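Local coordinates for protein SPD1 nuclease (Streptococcus pyogenes, PDB 2XGR) that degrades DNA as a prophage-encoded extracellular endonuclease of the His-Me finger clan, probably by metal-dependent hydrolysis, at residues N47-K52 against D223-T228; L62-L67 against N131-N136; N71-S76 against G120-Y125; T141-T146 against S235-N240; L179-T184 against I197-V202. One frame throughout, in Å; residues are numbered along the deposited sequence. Where two conformers were deposited one is given.

Contact 1 of 5, residues N47-K52 against D223-T228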
# COMPACT_ATOMS: atom_id res chain seq x y z
N ASN A 47 -12.00 -2.72 16.44
CA ASN A 47 -10.76 -2.19 15.85
C ASN A 47 -9.80 -1.67 16.94
O ASN A 47 -8.59 -1.62 16.72
CB ASN A 47 -11.13 -1.06 14.88
CG ASN A 47 -11.83 0.10 15.57
OD1 ASN A 47 -13.09 0.11 15.72
ND2 ASN A 47 -11.05 1.08 15.96
N THR A 48 -10.32 -1.28 18.11
CA THR A 48 -9.49 -0.72 19.17
C THR A 48 -8.57 -1.76 19.80
O THR A 48 -7.66 -1.40 20.59
CB THR A 48 -10.37 -0.10 20.31
OG1 THR A 48 -11.42 -1.02 20.59
CG2 THR A 48 -11.03 1.23 19.80
N VAL A 49 -8.72 -3.03 19.45
CA VAL A 49 -7.76 -4.00 19.96
C VAL A 49 -6.39 -3.85 19.34
O VAL A 49 -5.40 -4.25 19.94
CB VAL A 49 -8.16 -5.49 19.82
CG1 VAL A 49 -9.57 -5.71 20.33
CG2 VAL A 49 -8.00 -5.96 18.34
N SER A 50 -6.33 -3.25 18.15
CA SER A 50 -5.03 -3.12 17.46
C SER A 50 -4.49 -1.73 17.68
O SER A 50 -5.22 -0.77 17.79
CB SER A 50 -5.25 -3.30 15.95
OG SER A 50 -3.98 -3.13 15.31
N SER A 51 -3.20 -1.62 17.85
CA SER A 51 -2.58 -0.30 17.88
C SER A 51 -1.99 0.10 16.54
O SER A 51 -1.31 1.11 16.43
CB SER A 51 -1.48 -0.27 18.99
OG SER A 51 -0.40 -1.16 18.66
N LYS A 52 -2.25 -0.71 15.51
CA LYS A 52 -1.68 -0.46 14.19
C LYS A 52 -2.49 0.41 13.26
O LYS A 52 -1.93 0.79 12.21
CB LYS A 52 -1.44 -1.78 13.48
CG LYS A 52 -0.40 -2.67 14.21
CD LYS A 52 -0.18 -3.92 13.35
CE LYS A 52 0.79 -4.92 14.05
NZ LYS A 52 1.02 -6.15 13.21
N ASP A 223 -1.50 -10.94 11.85
CA ASP A 223 -1.05 -10.83 13.25
C ASP A 223 -2.18 -11.33 14.17
O ASP A 223 -3.19 -11.89 13.69
CB ASP A 223 -0.64 -9.37 13.58
CG ASP A 223 -1.85 -8.39 13.66
OD1 ASP A 223 -3.06 -8.74 13.58
OD2 ASP A 223 -1.52 -7.20 13.74
N GLU A 224 -2.01 -11.18 15.47
CA GLU A 224 -2.99 -11.83 16.32
C GLU A 224 -4.33 -11.11 16.43
O GLU A 224 -5.22 -11.59 17.12
CB GLU A 224 -2.37 -12.19 17.69
CG GLU A 224 -1.48 -11.16 18.38
CD GLU A 224 -0.66 -10.17 17.51
OE1 GLU A 224 -0.89 -8.98 17.80
OE2 GLU A 224 0.21 -10.50 16.62
N ASN A 225 -4.50 -9.99 15.69
CA ASN A 225 -5.81 -9.31 15.57
C ASN A 225 -6.39 -9.40 14.18
O ASN A 225 -7.39 -8.76 13.88
CB ASN A 225 -5.68 -7.85 15.99
CG ASN A 225 -5.20 -7.70 17.39
OD1 ASN A 225 -5.73 -8.36 18.32
ND2 ASN A 225 -4.24 -6.84 17.58
N GLY A 226 -5.76 -10.19 13.32
CA GLY A 226 -6.28 -10.30 12.00
C GLY A 226 -5.84 -9.23 10.98
O GLY A 226 -6.37 -9.21 9.89
N VAL A 227 -4.87 -8.40 11.37
CA VAL A 227 -4.34 -7.34 10.47
C VAL A 227 -3.25 -8.01 9.63
O VAL A 227 -2.41 -8.75 10.15
CB VAL A 227 -3.73 -6.24 11.32
CG1 VAL A 227 -3.05 -5.12 10.39
CG2 VAL A 227 -4.86 -5.66 12.19
N THR A 228 -3.27 -7.78 8.30
CA THR A 228 -2.35 -8.46 7.37
C THR A 228 -1.23 -7.54 6.95
O THR A 228 -1.47 -6.36 6.77
CB THR A 228 -3.10 -8.88 6.11
OG1 THR A 228 -4.12 -9.81 6.47
CG2 THR A 228 -2.20 -9.65 5.11
O HOH W 1 -2.59 -6.30 20.05
O HOH W 2 -2.77 -5.56 15.50
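K52 and D223 meet tip to tip, and the resulting salt bridge is the direct polar link between residues 47-52 and 223-228. NZ of K52 stands 2.8 Å from OD2 of D223, on that oxygen's anti lone pair; the lysine chain spans the gap by running extended beyond CG. The other carboxylate oxygen serves its own turn: D223 OD1 accepts from N225 N at 2.8 Å and from V227 N at 2.9 Å, approached from opposite faces of the carboxylate plane, a grip that fixes the group's rotation. Solvent adds a second polar bridge, one water bonding S50 OG, D223 OD2 and N225 ND2 together. Van der Waals contact completes the set. V49 and N225 lie past one another, heading opposite ways, with V49 CG2 3.3 Å from N225 OD1, while S50 CA approaches N225 ND2 at 3.8 Å. Two small side-chain-to-backbone turns thus face one another at the surface. S50 OG accepts from K52 N in an ST turn; D223 opens an Asx turn within the type I turn D223-G226, which, with G226 in the left-handed region, is the type I plus G1 bulge hairpin joining strands 221-222 and 228-233.

Contact 2 of 5, residues L62-L67 against N131-N136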
# COMPACT_ATOMS: atom_id res chain seq x y z
N LEU A 62 -6.62 10.50 5.81
CA LEU A 62 -5.32 10.17 5.25
C LEU A 62 -4.31 10.83 6.16
O LEU A 62 -4.38 12.00 6.42
CB LEU A 62 -5.23 10.73 3.84
CG LEU A 62 -3.87 10.64 3.15
CD1 LEU A 62 -3.55 9.16 2.88
CD2 LEU A 62 -3.91 11.45 1.84
N GLN A 63 -3.42 10.01 6.71
CA GLN A 63 -2.37 10.53 7.59
C GLN A 63 -1.01 10.26 6.94
O GLN A 63 -0.72 9.12 6.61
CB GLN A 63 -2.57 9.87 8.96
CG GLN A 63 -1.77 10.61 10.06
CD GLN A 63 -2.42 10.55 11.46
OE1 GLN A 63 -1.70 10.76 12.45
NE2 GLN A 63 -3.73 10.24 11.58
N LEU A 64 -0.15 11.27 6.81
CA LEU A 64 1.13 11.09 6.17
C LEU A 64 2.22 11.28 7.21
O LEU A 64 2.24 12.30 7.87
CB LEU A 64 1.31 12.14 5.08
CG LEU A 64 0.29 12.07 3.91
CD1 LEU A 64 0.52 13.22 2.88
CD2 LEU A 64 0.37 10.69 3.28
N GLY A 65 3.18 10.38 7.28
CA GLY A 65 4.24 10.61 8.24
C GLY A 65 5.13 11.79 7.83
O GLY A 65 5.13 12.23 6.70
N GLU A 66 5.83 12.36 8.80
CA GLU A 66 6.82 13.44 8.47
C GLU A 66 7.90 13.01 7.45
O GLU A 66 8.23 11.80 7.30
CB GLU A 66 7.53 13.87 9.80
CG GLU A 66 8.53 12.76 10.18
CD GLU A 66 9.07 12.87 11.57
OE1 GLU A 66 9.41 14.00 11.98
OE2 GLU A 66 9.14 11.82 12.25
N LEU A 67 8.43 13.97 6.70
CA LEU A 67 9.71 13.73 6.05
C LEU A 67 10.78 13.77 7.11
O LEU A 67 10.76 14.65 7.99
CB LEU A 67 10.00 14.82 5.02
CG LEU A 67 8.99 14.89 3.86
CD1 LEU A 67 9.43 16.03 2.92
CD2 LEU A 67 9.02 13.53 3.08
N ASN A 131 -1.03 13.91 -5.71
CA ASN A 131 -0.10 14.08 -6.84
C ASN A 131 1.12 14.81 -6.29
O ASN A 131 0.98 15.89 -5.69
CB ASN A 131 -0.76 15.01 -7.88
CG ASN A 131 -1.91 14.32 -8.62
OD1 ASN A 131 -1.67 13.39 -9.39
ND2 ASN A 131 -3.15 14.76 -8.37
N ASP A 132 2.29 14.24 -6.53
CA ASP A 132 3.57 14.89 -6.18
C ASP A 132 3.77 15.24 -4.72
O ASP A 132 4.50 16.18 -4.43
CB ASP A 132 3.82 16.15 -7.02
CG ASP A 132 4.99 15.97 -7.97
OD1 ASP A 132 4.72 15.78 -9.19
OD2 ASP A 132 6.17 16.00 -7.50
N GLU A 133 3.14 14.52 -3.80
CA GLU A 133 3.29 14.82 -2.37
C GLU A 133 4.48 14.01 -1.85
O GLU A 133 4.46 12.78 -1.88
CB GLU A 133 1.97 14.47 -1.64
CG GLU A 133 2.08 14.30 -0.09
CD GLU A 133 2.78 15.48 0.52
OE1 GLU A 133 2.44 16.59 0.08
OE2 GLU A 133 3.84 15.37 1.19
N PRO A 134 5.58 14.68 -1.40
CA PRO A 134 6.76 13.87 -1.13
C PRO A 134 6.56 12.88 0.02
O PRO A 134 7.31 11.89 0.08
CB PRO A 134 7.84 14.92 -0.76
CG PRO A 134 7.08 16.13 -0.49
CD PRO A 134 5.90 16.11 -1.39
N ARG A 135 5.68 13.22 0.96
CA ARG A 135 5.43 12.28 2.11
C ARG A 135 4.69 11.01 1.70
O ARG A 135 4.60 10.06 2.49
CB ARG A 135 4.58 12.93 3.15
CG ARG A 135 5.40 14.04 3.83
CD ARG A 135 4.42 14.88 4.64
NE ARG A 135 5.08 16.11 5.03
CZ ARG A 135 5.28 17.19 4.27
NH1 ARG A 135 5.03 17.24 2.92
NH2 ARG A 135 5.75 18.26 4.91
N ASN A 136 4.21 10.97 0.45
CA ASN A 136 3.63 9.74 -0.12
C ASN A 136 4.43 9.20 -1.31
O ASN A 136 3.94 8.39 -2.12
CB ASN A 136 2.18 10.05 -0.55
CG ASN A 136 1.39 8.79 -0.83
OD1 ASN A 136 1.38 7.89 0.02
ND2 ASN A 136 0.80 8.64 -2.09
O HOH W 3 5.89 10.22 5.02
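L64 and E133 meet tip to tip in the tight part of this contact, where L64 CD1 comes to 3.5 Å from E133 CG. The same leucine lays its CB against R135 CB at 3.9 Å and turns CD2 toward N136 CB, so three residues of the loop 131-136 rest on one side chain at the end of strand 61-64. The arginine is held by its own segment: E133 OE2 accepts from R135 N on the anti side and from R135 NH1 on the syn side, each at 2.8 Å. The carboxylate oxygen lies nearly in the guanidinium plane, only 5° out of it, and the two donors together pin the bent glutamate across the loop. R135 then passes G65, whose O is 3.4 Å from CG of R135. L67 crosses R135 at about a right angle, its CG 3.7 Å from R135 CG and over one guanidinium face toward the rim. Nearby, N136 turns its amide oxygen to S76 OG and V123 N. The contact is looser where L67 CD1 comes no nearer to P134 CG than 4.1 Å, and where solvent enters. A water 2.7 Å from G65 O can donate to it and to R135 O, though other acceptors compete for its protons. The contact ties a sheet-edge strand to the loop that leads into strand 137-139, which pairs with strand 119-121 in a two-stranded antiparallel sheet consistent with the beta-beta part of a His-Me finger.

Contact 3 of 5, residues N71-S76 against G120-Y125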
# COMPACT_ATOMS: atom_id res chain seq x y z
N ASN A 71 15.00 13.89 4.60
CA ASN A 71 13.91 14.24 3.68
C ASN A 71 13.20 13.02 3.09
O ASN A 71 12.70 13.08 1.95
CB ASN A 71 14.42 15.14 2.56
CG ASN A 71 14.92 16.51 3.09
OD1 ASN A 71 14.32 17.13 4.02
ND2 ASN A 71 16.11 16.91 2.61
N ARG A 72 13.28 11.88 3.78
CA ARG A 72 12.65 10.68 3.22
C ARG A 72 11.25 10.59 3.79
O ARG A 72 11.02 10.83 4.99
CB ARG A 72 13.47 9.42 3.70
CG ARG A 72 14.92 9.43 3.20
CD ARG A 72 15.72 8.22 3.77
NE ARG A 72 15.69 8.18 5.24
CZ ARG A 72 16.54 7.47 6.00
NH1 ARG A 72 17.42 6.62 5.45
NH2 ARG A 72 16.47 7.57 7.32
N ALA A 73 10.33 10.07 2.94
CA ALA A 73 8.98 9.76 3.47
C ALA A 73 9.05 8.63 4.50
O ALA A 73 9.89 7.72 4.42
CB ALA A 73 8.11 9.26 2.28
N THR A 74 8.13 8.64 5.44
CA THR A 74 8.14 7.68 6.55
C THR A 74 6.94 6.76 6.63
O THR A 74 7.09 5.61 7.10
CB THR A 74 8.36 8.36 7.92
OG1 THR A 74 7.37 9.36 8.15
CG2 THR A 74 9.76 9.05 7.88
N PHE A 75 5.74 7.23 6.26
CA PHE A 75 4.61 6.28 6.03
C PHE A 75 3.47 7.01 5.38
O PHE A 75 3.37 8.22 5.52
CB PHE A 75 4.08 5.64 7.36
CG PHE A 75 3.45 6.64 8.32
CD1 PHE A 75 2.04 6.92 8.29
CD2 PHE A 75 4.23 7.22 9.34
CE1 PHE A 75 1.48 7.89 9.21
CE2 PHE A 75 3.65 8.08 10.27
CZ PHE A 75 2.29 8.42 10.21
N SER A 76 2.49 6.26 4.85
CA SER A 76 1.25 6.90 4.43
C SER A 76 0.11 5.93 4.86
O SER A 76 0.23 4.70 4.71
CB SER A 76 1.30 7.00 2.90
OG SER A 76 0.06 7.57 2.47
N GLY A 120 7.63 6.28 -6.76
CA GLY A 120 6.31 5.67 -6.78
C GLY A 120 5.56 6.00 -5.50
O GLY A 120 6.14 6.40 -4.44
N HIS A 121 4.23 5.87 -5.57
CA HIS A 121 3.43 6.21 -4.44
C HIS A 121 3.59 5.16 -3.31
O HIS A 121 3.84 3.99 -3.59
CB HIS A 121 1.93 6.12 -4.83
CG HIS A 121 1.43 7.35 -5.55
ND1 HIS A 121 2.01 7.81 -6.71
CD2 HIS A 121 0.41 8.19 -5.28
CE1 HIS A 121 1.39 8.91 -7.11
NE2 HIS A 121 0.39 9.14 -6.28
N LEU A 122 3.40 5.62 -2.06
CA LEU A 122 3.23 4.67 -0.95
C LEU A 122 1.77 4.14 -0.99
O LEU A 122 1.55 3.02 -1.41
CB LEU A 122 3.56 5.33 0.40
CG LEU A 122 5.09 5.74 0.51
CD1 LEU A 122 5.29 6.49 1.91
CD2 LEU A 122 5.97 4.46 0.54
N VAL A 123 0.80 4.99 -0.65
CA VAL A 123 -0.61 4.62 -0.87
C VAL A 123 -0.97 4.98 -2.34
O VAL A 123 -0.77 6.11 -2.75
CB VAL A 123 -1.52 5.34 0.13
CG1 VAL A 123 -3.02 5.18 -0.31
CG2 VAL A 123 -1.40 4.70 1.53
N GLY A 124 -1.39 3.99 -3.16
CA GLY A 124 -1.65 4.30 -4.57
C GLY A 124 -2.66 5.43 -4.79
O GLY A 124 -3.61 5.68 -4.00
N TYR A 125 -2.51 6.02 -5.98
CA TYR A 125 -3.29 7.22 -6.29
C TYR A 125 -4.79 7.09 -6.15
O TYR A 125 -5.43 7.99 -5.60
CB TYR A 125 -2.97 7.61 -7.78
CG TYR A 125 -3.67 8.86 -8.17
CD1 TYR A 125 -3.28 10.11 -7.68
CD2 TYR A 125 -4.82 8.79 -8.91
CE1 TYR A 125 -3.93 11.29 -8.06
CE2 TYR A 125 -5.48 9.98 -9.32
CZ TYR A 125 -5.06 11.20 -8.83
OH TYR A 125 -5.73 12.36 -9.19
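The CA atoms of S76 and V123 are the nearest across this contact, 6.1 Å apart, and the two segments meet through side chains instead of pairing as strands. L122 and S76 contribute most of the buried surface. CG of L122 stands anti to the carbonyl carbon (chi1 -66°), and from there CD1 reaches A73 CB at 4.0 Å and the carbonyl carbon of F75 at the same distance; nearer its root, L122 CB packs on S76 CB at 3.8 Å. One branch of V123 continues the strip, CG2 lying 3.4 Å from S76 OG. That hydroxyl, anti to its backbone N (chi1 177°), is thus set against a methyl group, but its polar need is met from outside, by a hydrogen bond to N136 OD1. The same amide oxygen accepts from V123 N, so N136 ties the two segments together beside the point where S76 OG meets the V123 methyl. G120-H121 is consistent with the Gly-His of the family signature, whose histidine is the general base in relatives; here H121 NE2 bonds L130 O. Around the contact, L122 also packs on V138 of strand 137-139 and, with V123, on V183 of strand 178-186. S76, which begins strand 76-80, touches L62 and L64 of strand 61-64, and G124 occupies the N-cap position of helix 125-128 while its own N bonds E164 of helix 160-173.

Contact 4 of 5, residues T141-T146 against S235-N240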
# COMPACT_ATOMS: atom_id res chain seq x y z
N THR A 141 11.48 0.81 -7.83
CA THR A 141 11.56 0.10 -9.12
C THR A 141 10.20 -0.01 -9.79
O THR A 141 9.16 -0.04 -9.14
CB THR A 141 12.17 -1.30 -9.03
OG1 THR A 141 11.33 -2.19 -8.30
CG2 THR A 141 13.63 -1.23 -8.36
N ALA A 142 10.22 -0.06 -11.13
CA ALA A 142 8.97 -0.31 -11.89
C ALA A 142 8.40 -1.67 -11.55
O ALA A 142 7.19 -1.80 -11.37
CB ALA A 142 9.31 -0.22 -13.45
N TRP A 143 9.29 -2.66 -11.33
CA TRP A 143 8.91 -3.98 -10.88
C TRP A 143 8.08 -3.90 -9.58
O TRP A 143 6.98 -4.48 -9.51
CB TRP A 143 10.19 -4.88 -10.68
CG TRP A 143 9.92 -6.30 -10.36
CD1 TRP A 143 10.03 -6.89 -9.14
CD2 TRP A 143 9.60 -7.33 -11.28
NE1 TRP A 143 9.72 -8.22 -9.23
CE2 TRP A 143 9.47 -8.53 -10.53
CE3 TRP A 143 9.44 -7.38 -12.67
CZ2 TRP A 143 9.18 -9.75 -11.13
CZ3 TRP A 143 9.16 -8.60 -13.26
CH2 TRP A 143 8.99 -9.75 -12.49
N LEU A 144 8.58 -3.17 -8.58
CA LEU A 144 7.84 -3.07 -7.30
C LEU A 144 6.53 -2.29 -7.52
O LEU A 144 5.48 -2.60 -6.95
CB LEU A 144 8.69 -2.35 -6.26
CG LEU A 144 7.94 -2.11 -4.93
CD1 LEU A 144 7.31 -3.37 -4.35
CD2 LEU A 144 8.94 -1.49 -3.95
N ASN A 145 6.60 -1.25 -8.34
CA ASN A 145 5.46 -0.36 -8.47
C ASN A 145 4.26 -1.05 -9.19
O ASN A 145 3.16 -1.20 -8.63
CB ASN A 145 5.89 0.92 -9.19
CG ASN A 145 4.71 1.91 -9.42
OD1 ASN A 145 4.05 2.33 -8.49
ND2 ASN A 145 4.54 2.35 -10.68
N THR A 146 4.47 -1.48 -10.42
CA THR A 146 3.36 -2.13 -11.14
C THR A 146 3.68 -3.56 -11.57
O THR A 146 2.85 -4.18 -12.30
CB THR A 146 3.00 -1.34 -12.45
OG1 THR A 146 4.22 -1.11 -13.18
CG2 THR A 146 2.32 -0.01 -12.20
N SER A 235 13.39 -3.93 -5.49
CA SER A 235 14.43 -4.40 -6.41
C SER A 235 13.77 -4.78 -7.73
O SER A 235 12.52 -4.72 -7.85
CB SER A 235 15.15 -5.63 -5.78
OG SER A 235 14.23 -6.68 -5.57
N ALA A 236 14.56 -5.26 -8.69
CA ALA A 236 13.97 -5.75 -9.94
C ALA A 236 14.92 -6.75 -10.56
O ALA A 236 16.14 -6.60 -10.40
CB ALA A 236 13.76 -4.61 -10.92
N PRO A 237 14.37 -7.72 -11.31
CA PRO A 237 15.15 -8.84 -11.83
C PRO A 237 16.42 -8.43 -12.56
O PRO A 237 17.45 -9.10 -12.42
CB PRO A 237 14.18 -9.48 -12.80
CG PRO A 237 12.86 -9.27 -12.13
CD PRO A 237 12.94 -7.89 -11.59
N ASN A 238 16.37 -7.37 -13.35
CA ASN A 238 17.46 -7.13 -14.35
C ASN A 238 18.38 -5.97 -13.99
O ASN A 238 19.03 -5.38 -14.87
CB ASN A 238 16.85 -6.79 -15.70
CG ASN A 238 15.69 -5.80 -15.58
OD1 ASN A 238 15.21 -5.27 -16.59
ND2 ASN A 238 15.22 -5.56 -14.34
N ILE A 239 18.32 -5.55 -12.73
CA ILE A 239 18.84 -4.26 -12.35
C ILE A 239 19.55 -4.38 -11.01
O ILE A 239 19.20 -5.24 -10.19
CB ILE A 239 17.72 -3.23 -12.26
CG1 ILE A 239 17.38 -2.68 -13.65
CG2 ILE A 239 18.07 -2.10 -11.34
CD1 ILE A 239 16.03 -1.93 -13.68
N ASN A 240 20.62 -3.60 -10.87
CA ASN A 240 21.27 -3.31 -9.58
C ASN A 240 20.92 -1.91 -9.15
O ASN A 240 20.98 -0.96 -9.96
CB ASN A 240 22.79 -3.37 -9.69
CG ASN A 240 23.29 -4.76 -9.98
OD1 ASN A 240 24.12 -4.94 -10.89
ND2 ASN A 240 22.79 -5.74 -9.24
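W143 presents one face of its indole to P237, whose CD sits over the ring system 3.4 Å above the plane. This is a CH-pi contact: CD is 3.5 Å from the centroid of the five-membered ring and only 16° off its normal, while P237 CG carries the cover outward to the six-membered ring, 3.8 Å from CZ2 of W143. The two side chains cross at about a right angle. The indole NE1 finds its acceptor outside, in E158, and the ring of Y149 meets that of W143 with the planes about 30° apart. At the root of the side chain, where CG is anti to the backbone N (chi1 -174°), W143 CB packs on A236 CB at 3.6 Å.

Beside this apolar pair lies a polar bridge centred on T141. Its OG1 donates to S235 O at 2.8 Å from well above the carbonyl plane, and accepts from L144 N at 2.9 Å. One hydroxyl therefore serves both the helix and the loop, and T141 CG2 adds contact with S235 C at 3.6 Å. On the loop side, A236 to I239 form a type I turn, closed by a weak backbone bond. T141 is the N-cap of helix 142-146, which follows strand 137-139 in the order expected for the beta-beta-alpha unit of His-Me finger nucleases; the contact fastens the start of that helix to the loop between strands 228-233 and 240-242.

Contact 5 of 5, residues L179-T184 against I197-V202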
# COMPACT_ATOMS: atom_id res chain seq x y z
N LEU A 179 -11.63 0.22 4.41
CA LEU A 179 -10.27 -0.35 4.34
C LEU A 179 -9.36 0.54 5.15
O LEU A 179 -9.33 1.79 4.94
CB LEU A 179 -9.85 -0.34 2.88
CG LEU A 179 -8.33 -0.66 2.68
CD1 LEU A 179 -7.96 -2.11 3.20
CD2 LEU A 179 -7.94 -0.49 1.17
N ASP A 180 -8.58 -0.06 6.06
CA ASP A 180 -7.53 0.69 6.73
C ASP A 180 -6.26 0.14 6.09
O ASP A 180 -5.97 -1.07 6.15
CB ASP A 180 -7.57 0.42 8.26
CG ASP A 180 -6.45 1.15 9.01
OD1 ASP A 180 -5.29 0.78 8.85
OD2 ASP A 180 -6.78 2.16 9.70
N TYR A 181 -5.43 1.04 5.54
CA TYR A 181 -4.32 0.57 4.75
C TYR A 181 -3.11 1.50 4.99
O TYR A 181 -3.20 2.71 4.80
CB TYR A 181 -4.76 0.62 3.25
CG TYR A 181 -3.69 0.33 2.19
CD1 TYR A 181 -2.76 -0.74 2.33
CD2 TYR A 181 -3.57 1.13 1.06
CE1 TYR A 181 -1.79 -0.98 1.32
CE2 TYR A 181 -2.58 0.91 0.06
CZ TYR A 181 -1.72 -0.17 0.21
OH TYR A 181 -0.81 -0.41 -0.80
N LYS A 182 -2.00 0.90 5.44
CA LYS A 182 -0.81 1.69 5.77
C LYS A 182 0.34 1.15 4.93
O LYS A 182 0.51 -0.08 4.85
CB LYS A 182 -0.50 1.51 7.28
CG LYS A 182 0.65 2.47 7.68
CD LYS A 182 1.07 2.22 9.17
CE LYS A 182 2.15 3.22 9.58
NZ LYS A 182 2.49 2.88 11.02
N VAL A 183 1.09 2.05 4.30
CA VAL A 183 2.25 1.66 3.51
C VAL A 183 3.48 2.34 4.14
O VAL A 183 3.55 3.56 4.30
CB VAL A 183 2.07 2.07 2.00
CG1 VAL A 183 3.35 1.65 1.20
CG2 VAL A 183 0.77 1.38 1.46
N THR A 184 4.43 1.50 4.54
CA THR A 184 5.66 2.01 5.27
C THR A 184 6.94 1.59 4.56
O THR A 184 7.19 0.36 4.40
CB THR A 184 5.70 1.44 6.72
OG1 THR A 184 4.46 1.65 7.42
CG2 THR A 184 6.90 1.97 7.52
N ILE A 197 9.15 -2.35 1.14
CA ILE A 197 7.94 -1.59 1.52
C ILE A 197 6.98 -2.54 2.21
O ILE A 197 6.77 -3.67 1.75
CB ILE A 197 7.20 -1.07 0.18
CG1 ILE A 197 8.17 -0.24 -0.67
CG2 ILE A 197 5.88 -0.31 0.53
CD1 ILE A 197 8.53 1.16 -0.13
N GLU A 198 6.40 -2.08 3.32
CA GLU A 198 5.46 -2.89 4.10
C GLU A 198 4.04 -2.42 3.79
O GLU A 198 3.74 -1.24 4.05
CB GLU A 198 5.70 -2.62 5.59
CG GLU A 198 4.80 -3.42 6.48
CD GLU A 198 4.82 -2.98 7.95
OE1 GLU A 198 5.57 -3.63 8.71
OE2 GLU A 198 4.05 -2.06 8.36
N LEU A 199 3.16 -3.31 3.28
CA LEU A 199 1.78 -3.00 3.10
C LEU A 199 1.01 -3.64 4.24
O LEU A 199 1.10 -4.84 4.42
CB LEU A 199 1.27 -3.69 1.77
CG LEU A 199 1.76 -3.04 0.46
CD1 LEU A 199 3.27 -3.32 0.21
CD2 LEU A 199 0.93 -3.60 -0.71
N GLN A 200 0.14 -2.88 4.91
CA GLN A 200 -0.60 -3.38 6.08
C GLN A 200 -2.09 -3.08 5.88
O GLN A 200 -2.46 -1.92 5.61
CB GLN A 200 -0.15 -2.62 7.37
CG GLN A 200 -0.88 -3.10 8.60
CD GLN A 200 -0.61 -2.16 9.73
OE1 GLN A 200 0.48 -2.22 10.33
NE2 GLN A 200 -1.51 -1.16 9.91
N TYR A 201 -2.94 -4.09 5.91
CA TYR A 201 -4.33 -3.81 5.61
C TYR A 201 -5.29 -4.66 6.42
O TYR A 201 -4.99 -5.83 6.79
CB TYR A 201 -4.64 -3.97 4.08
CG TYR A 201 -4.11 -5.26 3.48
CD1 TYR A 201 -4.84 -6.45 3.54
CD2 TYR A 201 -2.85 -5.27 2.86
CE1 TYR A 201 -4.34 -7.64 2.90
CE2 TYR A 201 -2.37 -6.49 2.25
CZ TYR A 201 -3.16 -7.62 2.26
OH TYR A 201 -2.64 -8.77 1.66
N VAL A 202 -6.45 -4.08 6.70
CA VAL A 202 -7.53 -4.83 7.37
C VAL A 202 -8.81 -4.09 7.02
O VAL A 202 -8.75 -2.87 6.68
CB VAL A 202 -7.32 -4.88 8.86
CG1 VAL A 202 -7.44 -3.43 9.47
CG2 VAL A 202 -8.35 -5.87 9.59
O HOH W 4 -3.71 -1.36 8.25
O HOH W 5 4.49 0.63 9.92
O HOH W 6 2.76 -0.34 6.87
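Y181 lies side by side with L199, pointing the same way, its OH 3.6 Å from L199 CD2 and CE1 close to L199 CB. The two belong to neighbouring strands of an antiparallel beta hairpin, 178-186 with 196-204, in the middle of the large sheet. Six backbone hydrogen bonds hold the pair: D180 with V202, K182 with Q200 and T184 with E198 each exchange two, while Y181-Y201 and V183-L199 are the non-hydrogen-bonded pairs between them. CA-H...O contacts fill in, as from Y181 CA to Q200 O at 3.2 Å. On the face carrying Y181, V183, L199 and Y201, apolar contact is close; V183 CG1 meets I197 CG2, diagonally across the strands, at 3.3 Å, tighter than usual. Helix 160-173 covers this face, M160 and Y163 touching L199 and E164 accepting a bond from the Y181 hydroxyl. The other face is more polar. D180 CB touches V202 CG1 at 4.0 Å, but the carboxylate OD2 bonds Q79 and L54 N, and Q200 NE2 bonds K52 O; a water 2.7 Å from D180 OD1 joins it to Q200 NE2. K182, extended beyond CG, leads away from the partner strand to a cation-pi contact with F75. Toward the hairpin's turn, T184 and E198 run alongside each other, and two waters link T184 OG1 with E198 OE2, the nearer 2.6 Å from OE2.

How the contacts relate
Contact 5, its centre about 5 Å from the centre of the chain, is the hub of the set. Contact 1, its centre about 12 Å away, joins it through T228 O to Y201 N; contact 3, its centre about 11 Å off, joins through S76 O to V183 N; contact 4 reaches it where L144 CD2 packs on I197 CG1. Contacts 2 and 3 are the closest pair, with centres about 6 Å apart and E66 O bonded to T74 OG1. Contacts 2, 3 and 4 include or adjoin parts of the probable His-Me finger: H121 lies in contact 3, helix 142-146 in contact 4. Contacts 1 and 4 lie on opposite sides of the chain's centre, their centres about 31 Å apart.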